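PDB 5H0Q: lipid binding protein from Grifola frondosa, which probably binds membrane domains formed by sphingomyelin together with cholesterol, and lends itself to use as a probe for them. Local coordinates for residues A[6-18]-A[24-36]. Sequence-based numbering, arbitrary orientation.
Sequences EIDEQYLRVMEEY and ITQADMAKVALQR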
loop_
_atom_site.group_PDB
_atom_site.type_symbol
_atom_site.label_atom_id
_atom_site.label_comp_id
_atom_site.label_asym_id
_atom_site.label_seq_id
_atom_site.Cartn_x
_atom_site.Cartn_y
_atom_site.Cartn_z
ATOM N N GLU A 6 16.084 -4.957 -2.308
ATOM C CA GLU A 6 15.363 -5.325 -3.519
ATOM C C GLU A 6 15.672 -6.769 -3.923
ATOM O O GLU A 6 16.832 -7.157 -4.041
ATOM C CB GLU A 6 15.714 -4.356 -4.648
ATOM C CG GLU A 6 14.909 -4.608 -5.933
ATOM C CD GLU A 6 14.887 -3.413 -6.859
ATOM O OE1 GLU A 6 14.381 -3.572 -7.983
ATOM O OE2 GLU A 6 15.352 -2.324 -6.470
ATOM N N ILE A 7 14.620 -7.551 -4.162
ATOM C CA ILE A 7 14.720 -8.970 -4.465
ATOM C C ILE A 7 14.550 -9.089 -5.975
ATOM O O ILE A 7 13.437 -9.001 -6.488
ATOM C CB ILE A 7 13.684 -9.787 -3.692
ATOM C CG1 ILE A 7 13.977 -9.654 -2.185
ATOM C CG2 ILE A 7 13.716 -11.236 -4.116
ATOM C CD1 ILE A 7 12.936 -10.284 -1.316
ATOM N N ASP A 8 15.678 -9.205 -6.670
ATOM C CA ASP A 8 15.687 -9.235 -8.134
ATOM C C ASP A 8 16.441 -10.464 -8.621
ATOM O O ASP A 8 16.695 -11.394 -7.854
ATOM C CB ASP A 8 16.326 -7.961 -8.685
ATOM C CG ASP A 8 17.687 -7.676 -8.080
ATOM O OD1 ASP A 8 18.295 -8.575 -7.442
ATOM O OD2 ASP A 8 18.183 -6.543 -8.265
ATOM N N GLU A 9 16.787 -10.510 -9.917
ATOM C CA GLU A 9 17.415 -11.723 -10.430
ATOM C C GLU A 9 18.707 -12.042 -9.691
ATOM O O GLU A 9 18.981 -13.205 -9.380
ATOM C CB GLU A 9 17.693 -11.598 -11.942
ATOM C CG GLU A 9 18.450 -12.790 -12.498
ATOM C CD GLU A 9 18.702 -12.712 -14.003
ATOM O OE1 GLU A 9 18.124 -11.815 -14.634
ATOM O OE2 GLU A 9 19.472 -13.557 -14.508
ATOM N N GLN A 10 19.524 -11.028 -9.415
ATOM C CA GLN A 10 20.819 -11.284 -8.790
ATOM C C GLN A 10 20.663 -11.842 -7.379
ATOM O O GLN A 10 21.467 -12.671 -6.943
ATOM C CB GLN A 10 21.648 -10.003 -8.765
ATOM C CG GLN A 10 22.285 -9.682 -10.089
ATOM C CD GLN A 10 23.357 -10.687 -10.463
ATOM O OE1 GLN A 10 24.203 -11.040 -9.640
ATOM N NE2 GLN A 10 23.321 -11.163 -11.702
ATOM N N TYR A 11 19.667 -11.353 -6.636
ATOM C CA TYR A 11 19.333 -11.927 -5.332
ATOM C C TYR A 11 19.012 -13.411 -5.458
ATOM O O TYR A 11 19.535 -14.238 -4.716
ATOM C CB TYR A 11 18.149 -11.153 -4.752
ATOM C CG TYR A 11 17.742 -11.407 -3.299
ATOM C CD1 TYR A 11 17.817 -10.391 -2.364
ATOM C CD2 TYR A 11 17.199 -12.623 -2.889
ATOM C CE1 TYR A 11 17.393 -10.578 -1.053
ATOM C CE2 TYR A 11 16.761 -12.810 -1.570
ATOM C CZ TYR A 11 16.857 -11.783 -0.685
ATOM O OH TYR A 11 16.411 -12.008 0.579
ATOM N N LEU A 12 18.182 -13.788 -6.436
ATOM C CA LEU A 12 17.808 -15.199 -6.509
ATOM C C LEU A 12 18.921 -16.077 -7.049
ATOM O O LEU A 12 18.968 -17.268 -6.709
ATOM C CB LEU A 12 16.556 -15.391 -7.356
ATOM C CG LEU A 12 15.236 -15.334 -6.592
ATOM C CD1 LEU A 12 14.930 -13.930 -6.067
ATOM C CD2 LEU A 12 14.085 -15.879 -7.434
ATOM N N ARG A 13 19.831 -15.531 -7.860
ATOM C CA ARG A 13 20.874 -16.371 -8.450
ATOM C C ARG A 13 21.927 -16.798 -7.440
ATOM O O ARG A 13 22.683 -17.731 -7.725
ATOM C CB ARG A 13 21.545 -15.652 -9.620
ATOM C CG ARG A 13 20.643 -15.565 -10.856
ATOM C CD ARG A 13 21.382 -15.830 -12.156
ATOM N NE ARG A 13 20.442 -16.002 -13.269
ATOM C CZ ARG A 13 19.996 -17.173 -13.700
ATOM N NH1 ARG A 13 20.420 -18.300 -13.155
ATOM N NH2 ARG A 13 19.150 -17.226 -14.722
ATOM N N VAL A 14 21.995 -16.158 -6.266
ATOM C CA VAL A 14 22.859 -16.660 -5.195
ATOM C C VAL A 14 22.124 -17.607 -4.255
ATOM O O VAL A 14 22.734 -18.125 -3.304
ATOM C CB VAL A 14 23.483 -15.524 -4.347
ATOM C CG1 VAL A 14 24.403 -14.663 -5.187
ATOM C CG2 VAL A 14 22.420 -14.670 -3.705
ATOM N N MET A 15 20.835 -17.843 -4.474
ATOM C CA MET A 15 20.069 -18.768 -3.662
ATOM C C MET A 15 20.205 -20.188 -4.192
ATOM O O MET A 15 20.218 -20.414 -5.407
ATOM C CB MET A 15 18.603 -18.360 -3.640
ATOM C CG MET A 15 18.383 -17.049 -2.935
ATOM S SD MET A 15 16.685 -16.481 -2.963
ATOM C CE MET A 15 15.922 -17.663 -1.868
ATOM N N GLU A 16 20.286 -21.146 -3.266
ATOM C CA GLU A 16 20.434 -22.550 -3.648
ATOM C C GLU A 16 19.323 -22.976 -4.597
ATOM O O GLU A 16 19.564 -23.676 -5.592
ATOM C CB GLU A 16 20.410 -23.433 -2.405
ATOM C CG GLU A 16 20.670 -24.902 -2.691
ATOM C CD GLU A 16 22.139 -25.243 -2.624
ATOM O OE1 GLU A 16 22.736 -25.047 -1.541
ATOM O OE2 GLU A 16 22.698 -25.700 -3.647
ATOM N N GLU A 17 18.092 -22.564 -4.298
ATOM C CA GLU A 17 16.945 -23.042 -5.050
ATOM C C GLU A 17 16.925 -22.543 -6.487
ATOM O O GLU A 17 16.279 -23.178 -7.327
ATOM C CB GLU A 17 15.654 -22.640 -4.328
ATOM C CG GLU A 17 14.384 -22.989 -5.101
ATOM C CD GLU A 17 13.132 -22.789 -4.273
ATOM O OE1 GLU A 17 13.262 -22.373 -3.105
ATOM O OE2 GLU A 17 12.021 -23.049 -4.787
ATOM N N TYR A 18 17.616 -21.441 -6.806
ATOM C CA TYR A 18 17.484 -20.814 -8.120
ATOM C C TYR A 18 18.792 -20.634 -8.887
ATOM O O TYR A 18 18.741 -20.262 -10.068
ATOM C CB TYR A 18 16.816 -19.440 -7.987
ATOM C CG TYR A 18 15.436 -19.480 -7.359
ATOM C CD1 TYR A 18 14.330 -19.875 -8.104
ATOM C CD2 TYR A 18 15.231 -19.095 -6.037
ATOM C CE1 TYR A 18 13.065 -19.898 -7.546
ATOM C CE2 TYR A 18 13.961 -19.127 -5.468
ATOM C CZ TYR A 18 12.885 -19.518 -6.241
ATOM O OH TYR A 18 11.625 -19.559 -5.707
ATOM N N ILE A 24 14.974 -17.244 -14.384
ATOM C CA ILE A 24 14.342 -16.875 -13.125
ATOM C C ILE A 24 13.180 -15.957 -13.463
ATOM O O ILE A 24 13.366 -14.907 -14.087
ATOM C CB ILE A 24 15.350 -16.204 -12.178
ATOM C CG1 ILE A 24 16.371 -17.265 -11.742
ATOM C CG2 ILE A 24 14.650 -15.558 -10.974
ATOM C CD1 ILE A 24 17.526 -16.707 -11.014
ATOM N N THR A 25 11.980 -16.366 -13.079
ATOM C CA THR A 25 10.778 -15.703 -13.533
ATOM C C THR A 25 10.344 -14.623 -12.555
ATOM O O THR A 25 10.812 -14.535 -11.413
ATOM C CB THR A 25 9.643 -16.707 -13.715
ATOM O OG1 THR A 25 9.275 -17.230 -12.432
ATOM C CG2 THR A 25 10.060 -17.855 -14.620
ATOM N N GLN A 26 9.367 -13.844 -12.987
ATOM C CA GLN A 26 8.733 -12.894 -12.088
ATOM C C GLN A 26 8.007 -13.612 -10.969
ATOM O O GLN A 26 8.010 -13.148 -9.814
ATOM C CB GLN A 26 7.761 -11.987 -12.843
ATOM C CG GLN A 26 8.367 -10.713 -13.390
ATOM C CD GLN A 26 7.361 -9.585 -13.411
ATOM O OE1 GLN A 26 6.528 -9.507 -14.307
ATOM N NE2 GLN A 26 7.420 -8.716 -12.405
ATOM N N ALA A 27 7.424 -14.777 -11.270
ATOM C CA ALA A 27 6.781 -15.572 -10.236
ATOM C C ALA A 27 7.788 -16.023 -9.191
ATOM O O ALA A 27 7.477 -16.036 -8.001
ATOM C CB ALA A 27 6.087 -16.786 -10.839
ATOM N N ASP A 28 8.995 -16.404 -9.620
ATOM C CA ASP A 28 10.042 -16.806 -8.672
ATOM C C ASP A 28 10.410 -15.645 -7.753
ATOM O O ASP A 28 10.529 -15.801 -6.528
ATOM C CB ASP A 28 11.291 -17.274 -9.428
ATOM C CG ASP A 28 11.073 -18.533 -10.249
ATOM O OD1 ASP A 28 10.216 -19.380 -9.896
ATOM O OD2 ASP A 28 11.787 -18.694 -11.288
ATOM N N MET A 29 10.613 -14.458 -8.328
ATOM C CA MET A 29 11.033 -13.338 -7.496
ATOM C C MET A 29 9.917 -12.904 -6.558
ATOM O O MET A 29 10.177 -12.500 -5.417
ATOM C CB MET A 29 11.489 -12.184 -8.385
ATOM C CG MET A 29 12.675 -12.569 -9.229
ATOM S SD MET A 29 13.312 -11.194 -10.191
ATOM C CE MET A 29 12.092 -11.062 -11.440
ATOM N N ALA A 30 8.671 -13.017 -7.008
ATOM C CA ALA A 30 7.534 -12.683 -6.162
ATOM C C ALA A 30 7.408 -13.663 -5.006
ATOM O O ALA A 30 7.121 -13.268 -3.864
ATOM C CB ALA A 30 6.264 -12.663 -7.015
ATOM N N LYS A 31 7.650 -14.949 -5.271
ATOM C CA LYS A 31 7.554 -15.956 -4.219
ATOM C C LYS A 31 8.573 -15.685 -3.128
ATOM O O LYS A 31 8.252 -15.729 -1.938
ATOM C CB LYS A 31 7.765 -17.349 -4.800
ATOM C CG LYS A 31 7.781 -18.464 -3.750
ATOM C CD LYS A 31 8.029 -19.820 -4.386
ATOM C CE LYS A 31 8.280 -20.887 -3.329
ATOM N NZ LYS A 31 8.525 -22.232 -3.919
ATOM N N VAL A 32 9.805 -15.367 -3.514
ATOM C CA VAL A 32 10.837 -15.084 -2.525
ATOM C C VAL A 32 10.480 -13.837 -1.729
ATOM O O VAL A 32 10.579 -13.818 -0.499
ATOM C CB VAL A 32 12.203 -14.968 -3.226
ATOM C CG1 VAL A 32 13.298 -14.609 -2.227
ATOM C CG2 VAL A 32 12.543 -16.285 -3.851
ATOM N N ALA A 33 10.004 -12.793 -2.398
ATOM C CA ALA A 33 9.629 -11.581 -1.667
ATOM C C ALA A 33 8.540 -11.872 -0.646
ATOM O O ALA A 33 8.594 -11.399 0.493
ATOM C CB ALA A 33 9.173 -10.486 -2.634
ATOM N N LEU A 34 7.528 -12.637 -1.035
ATOM C CA LEU A 34 6.480 -12.964 -0.080
ATOM C C LEU A 34 7.042 -13.784 1.072
ATOM O O LEU A 34 6.604 -13.633 2.226
ATOM C CB LEU A 34 5.341 -13.682 -0.807
ATOM C CG LEU A 34 3.962 -13.742 -0.154
ATOM C CD1 LEU A 34 3.466 -12.357 0.160
ATOM C CD2 LEU A 34 2.975 -14.461 -1.066
ATOM N N GLN A 35 8.065 -14.603 0.803
ATOM C CA GLN A 35 8.691 -15.369 1.882
ATOM C C GLN A 35 9.491 -14.475 2.825
ATOM O O GLN A 35 9.584 -14.772 4.024
ATOM C CB GLN A 35 9.612 -16.454 1.318
ATOM C CG GLN A 35 8.895 -17.571 0.596
ATOM C CD GLN A 35 9.840 -18.539 -0.103
ATOM O OE1 GLN A 35 10.952 -18.181 -0.498
ATOM N NE2 GLN A 35 9.393 -19.780 -0.259
ATOM N N ARG A 36 10.097 -13.408 2.309
ATOM C CA ARG A 36 10.918 -12.490 3.092
ATOM C C ARG A 36 10.115 -11.350 3.710
ATOM O O ARG A 36 10.712 -10.414 4.261
ATOM C CB ARG A 36 12.033 -11.905 2.224
ATOM C CG ARG A 36 13.027 -12.937 1.670
ATOM C CD ARG A 36 14.167 -13.190 2.655
ATOM N NE ARG A 36 15.146 -14.093 2.048
ATOM C CZ ARG A 36 14.989 -15.405 1.960
ATOM N NH1 ARG A 36 13.901 -15.975 2.462
ATOM N NH2 ARG A 36 15.921 -16.140 1.372
HETATM O O HOH W 1 9.464 -20.164 -7.523
#
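L12 and V32 lie alongside each other, running in opposite senses, at the heart of a small helix-loop-helix unit in which the short helix 9-13 crosses helix 26-35 at 75° beside one end of the β-sheets. The unit illustrates how a few apolar side chains can join two helices while most of their polar groups gather at the margin. L12 CD2 does much of the work: it lies 3.6 Å from I24 CG2, touches the CB of D28 and also sits over the centre of the Y18 ring. That ring is thereby sandwiched, with E17 CG over its opposite face, and its CE2 comes within 3.6 Å of V32 CG2. The other branch of V32, CG1, stands anti to the backbone N (chi1 177°), which directs it to I7 CG2 and the sulfur of M15. I24 is packed just as closely, its CD1 3.3 Å from R13 CG and over the centre of one guanidinium face. E9 OE2 forms a salt bridge to R13 NE in the guanidinium plane, and K21 O takes NH1, which together fix the group's rotation. Deeper toward the sheets, I7 CD1 packs on A33 CA at 3.6 Å, and N96 ties the two segments together from outside by donating from ND2 to the carbonyls of I7 and M29.

The margin is looser and more polar. E17 OE2 and K31 NZ, on extended chains, form only a long salt bridge of 3.7 Å. Nearby, a water joins Y18 OH to D28 OD1, while D28 OD2 pairs with K21 and accepts from T25 N within the capping box that begins helix 26-35. At the far end R36 NE donates to Y11 OH, 2.8 Å away at the ring's edge. This bond is bent to 134°, and the hydroxyl oxygen is tilted somewhat out of the guanidinium plane.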